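Local coordinates for cysteine desulfurase (Elizabethkingia anophelis NUHP1, PDB 5VPR), which probably removes sulfur from L-cysteine to give L-alanine and pass the sulfur to a carrier, using pyridoxal 5'-phosphate as cofactor, at residues V186-I189 against D190-R194. Residues are numbered along the deposited sequence; the frame is centred on the assembly and turned at random.
Sequences VNPI and DEIIR
Ile192 N donates to Pro188 O over 3.0 Å, the amide lying almost straight out from the carbonyl; with this bond the first turn of an alpha-helix closes. The next one follows at once: Ile193 N reaches Ile189 O at 2.9 Å in a nearly straight bond. Pro188 is the N-cap residue.

The side chains of Pro188 and Ile192, and of Ile189 and Ile193, also meet, four residues apart, while Ile189 with Ile192 and Pro188 with Glu191 meet three apart. Ile192 has CG1 beside its own backbone N (chi1 -66°), which sets CG1 against Pro188 O, off to one side of it, at 3.1 Å, and carries CD1 on to within 4.4 Å of Pro188 CG. Ile189 and Ile193 run at a slant to each other, the branch methyl CG2 of Ile189 meeting Ile193 CD1 at 3.6 Å. The end methyls of Ile189 and Ile192, CD1 to CD1, are a looser 4.4 Å apart. Glu191, extended beyond CG, brings its OE2 to 4.0 Å from Pro188 CB, a loose approach.

Ahead of the helix, Pro188 sits at the centre of an inverse gamma turn, with a weak bond from Ile189 N to Asn187 O. Asn187 ND2 hydrogen-bonds Asn177 O at the end of strand 171-177, and the Asn187 backbone hydrogen-bonds Gln178 just beyond.

Helix 189-199 links strand 171-177 to the parallel, adjacent strand 203-207 in a beta-alpha-beta crossover of the large seven-stranded sheet: Ile189 and Ile192 rest on Val176, while Ile189 also touches Ile206 and Ile193 packs on Ile204.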
ATOM      1  N   VAL A 186       9.109   0.307  -7.993  1.00 43.96           N
ATOM      2  CA  VAL A 186       8.694  -1.089  -7.930  1.00 47.16           C
ATOM      3  C   VAL A 186       9.936  -1.948  -7.715  1.00 48.01           C
ATOM      4  O   VAL A 186      10.794  -2.039  -8.592  1.00 42.85           O
ATOM      5  CB  VAL A 186       7.947  -1.505  -9.199  1.00 52.76           C
ATOM      6  CG1 VAL A 186       7.606  -3.007  -9.151  1.00 45.05           C
ATOM      7  CG2 VAL A 186       6.704  -0.638  -9.380  1.00 51.31           C
ATOM      8  N   ASN A 187      10.026  -2.586  -6.563  1.00 49.11           N
ATOM      9  CA  ASN A 187      11.199  -3.396  -6.274  1.00 51.21           C
ATOM     10  C   ASN A 187      11.102  -4.758  -6.964  1.00 41.23           C
ATOM     11  O   ASN A 187      10.005  -5.247  -7.244  1.00 40.70           O
ATOM     12  CB  ASN A 187      11.362  -3.571  -4.770  1.00 42.78           C
ATOM     13  CG  ASN A 187      11.839  -2.299  -4.101  1.00 52.71           C
ATOM     14  OD1 ASN A 187      12.771  -1.656  -4.585  1.00 49.38           O
ATOM     15  ND2 ASN A 187      11.181  -1.905  -3.003  1.00 44.13           N
ATOM     16  N   PRO A 188      12.240  -5.369  -7.294  1.00 42.02           N
ATOM     17  CA  PRO A 188      12.193  -6.630  -8.053  1.00 42.19           C
ATOM     18  C   PRO A 188      11.900  -7.826  -7.149  1.00 45.30           C
ATOM     19  O   PRO A 188      12.771  -8.670  -6.837  1.00 42.32           O
ATOM     20  CB  PRO A 188      13.586  -6.675  -8.686  1.00 46.09           C
ATOM     21  CG  PRO A 188      14.451  -6.006  -7.674  1.00 44.89           C
ATOM     22  CD  PRO A 188      13.618  -4.867  -7.152  1.00 50.00           C
ATOM     23  N   ILE A 189      10.631  -7.912  -6.738  1.00 39.87           N
ATOM     24  CA  ILE A 189      10.201  -8.909  -5.745  1.00 39.55           C
ATOM     25  C   ILE A 189      10.441 -10.338  -6.230  1.00 39.69           C
ATOM     26  O   ILE A 189      10.836 -11.214  -5.445  1.00 37.36           O
ATOM     27  CB  ILE A 189       8.724  -8.682  -5.390  1.00 37.04           C
ATOM     28  CG1 ILE A 189       8.577  -7.389  -4.600  1.00 46.57           C
ATOM     29  CG2 ILE A 189       8.180  -9.828  -4.556  1.00 53.71           C
ATOM     30  CD1 ILE A 189       9.469  -7.332  -3.405  1.00 45.33           C
ATOM     31  N   ASP A 190      10.179 -10.616  -7.514  1.00 44.31           N
ATOM     32  CA  ASP A 190      10.288 -12.001  -7.985  1.00 42.60           C
ATOM     33  C   ASP A 190      11.737 -12.468  -7.995  1.00 49.44           C
ATOM     34  O   ASP A 190      12.034 -13.623  -7.657  1.00 41.36           O
ATOM     35  CB  ASP A 190       9.679 -12.149  -9.378  1.00 55.96           C
ATOM     36  CG  ASP A 190       8.167 -12.044  -9.364  1.00 75.51           C
ATOM     37  OD1 ASP A 190       7.573 -12.102  -8.261  1.00 82.45           O
ATOM     38  OD2 ASP A 190       7.571 -11.900 -10.455  1.00 85.71           O
ATOM     39  N   GLU A 191      12.650 -11.584  -8.384  1.00 41.74           N
ATOM     40  CA  GLU A 191      14.071 -11.905  -8.330  1.00 49.55           C
ATOM     41  C   GLU A 191      14.546 -12.069  -6.889  1.00 41.80           C
ATOM     42  O   GLU A 191      15.325 -12.979  -6.586  1.00 42.51           O
ATOM     43  CB  GLU A 191      14.857 -10.802  -9.030  1.00 47.87           C
ATOM     44  CG  GLU A 191      16.310 -11.109  -9.252  1.00 57.17           C
ATOM     45  CD  GLU A 191      17.008  -9.937  -9.883  1.00 58.44           C
ATOM     46  OE1 GLU A 191      18.253  -9.851  -9.796  1.00 69.99           O
ATOM     47  OE2 GLU A 191      16.286  -9.085 -10.447  1.00 55.70           O
ATOM     48  N   ILE A 192      14.075 -11.201  -5.987  1.00 40.31           N
ATOM     49  CA  ILE A 192      14.462 -11.295  -4.577  1.00 39.56           C
ATOM     50  C   ILE A 192      14.003 -12.624  -3.979  1.00 46.35           C
ATOM     51  O   ILE A 192      14.779 -13.335  -3.332  1.00 44.60           O
ATOM     52  CB  ILE A 192      13.890 -10.104  -3.781  1.00 38.27           C
ATOM     53  CG1 ILE A 192      14.529  -8.786  -4.228  1.00 45.82           C
ATOM     54  CG2 ILE A 192      14.054 -10.329  -2.270  1.00 41.30           C
ATOM     55  CD1 ILE A 192      13.858  -7.538  -3.601  1.00 38.99           C
ATOM     56  N   ILE A 193      12.728 -12.975  -4.183  1.00 38.45           N
ATOM     57  CA  ILE A 193      12.181 -14.215  -3.636  1.00 38.38           C
ATOM     58  C   ILE A 193      12.929 -15.422  -4.190  1.00 40.03           C
ATOM     59  O   ILE A 193      13.292 -16.337  -3.446  1.00 43.88           O
ATOM     60  CB  ILE A 193      10.673 -14.298  -3.920  1.00 37.63           C
ATOM     61  CG1 ILE A 193       9.920 -13.285  -3.048  1.00 41.14           C
ATOM     62  CG2 ILE A 193      10.144 -15.694  -3.624  1.00 38.80           C
ATOM     63  CD1 ILE A 193       8.447 -13.238  -3.339  1.00 38.57           C
ATOM     64  N   ARG A 194      13.195 -15.428  -5.499  1.00 41.19           N
ATOM     65  CA  ARG A 194      13.985 -16.503  -6.088  1.00 43.02           C
ATOM     66  C   ARG A 194      15.335 -16.634  -5.389  1.00 46.55           C
ATOM     67  O   ARG A 194      15.759 -17.743  -5.046  1.00 52.02           O
ATOM     68  CB  ARG A 194      14.169 -16.255  -7.589  1.00 44.91           C
ATOM     69  CG  ARG A 194      13.986 -17.490  -8.435  1.00 57.91           C
ATOM     70  CD  ARG A 194      14.240 -17.217  -9.923  1.00 67.54           C
ATOM     71  NE  ARG A 194      13.561 -16.003 -10.369  1.00 76.90           N
ATOM     72  CZ  ARG A 194      14.192 -14.905 -10.767  1.00 67.52           C
ATOM     73  NH1 ARG A 194      15.520 -14.887 -10.794  1.00 63.68           N
ATOM     74  NH2 ARG A 194      13.500 -13.836 -11.150  1.00 61.83           N
TER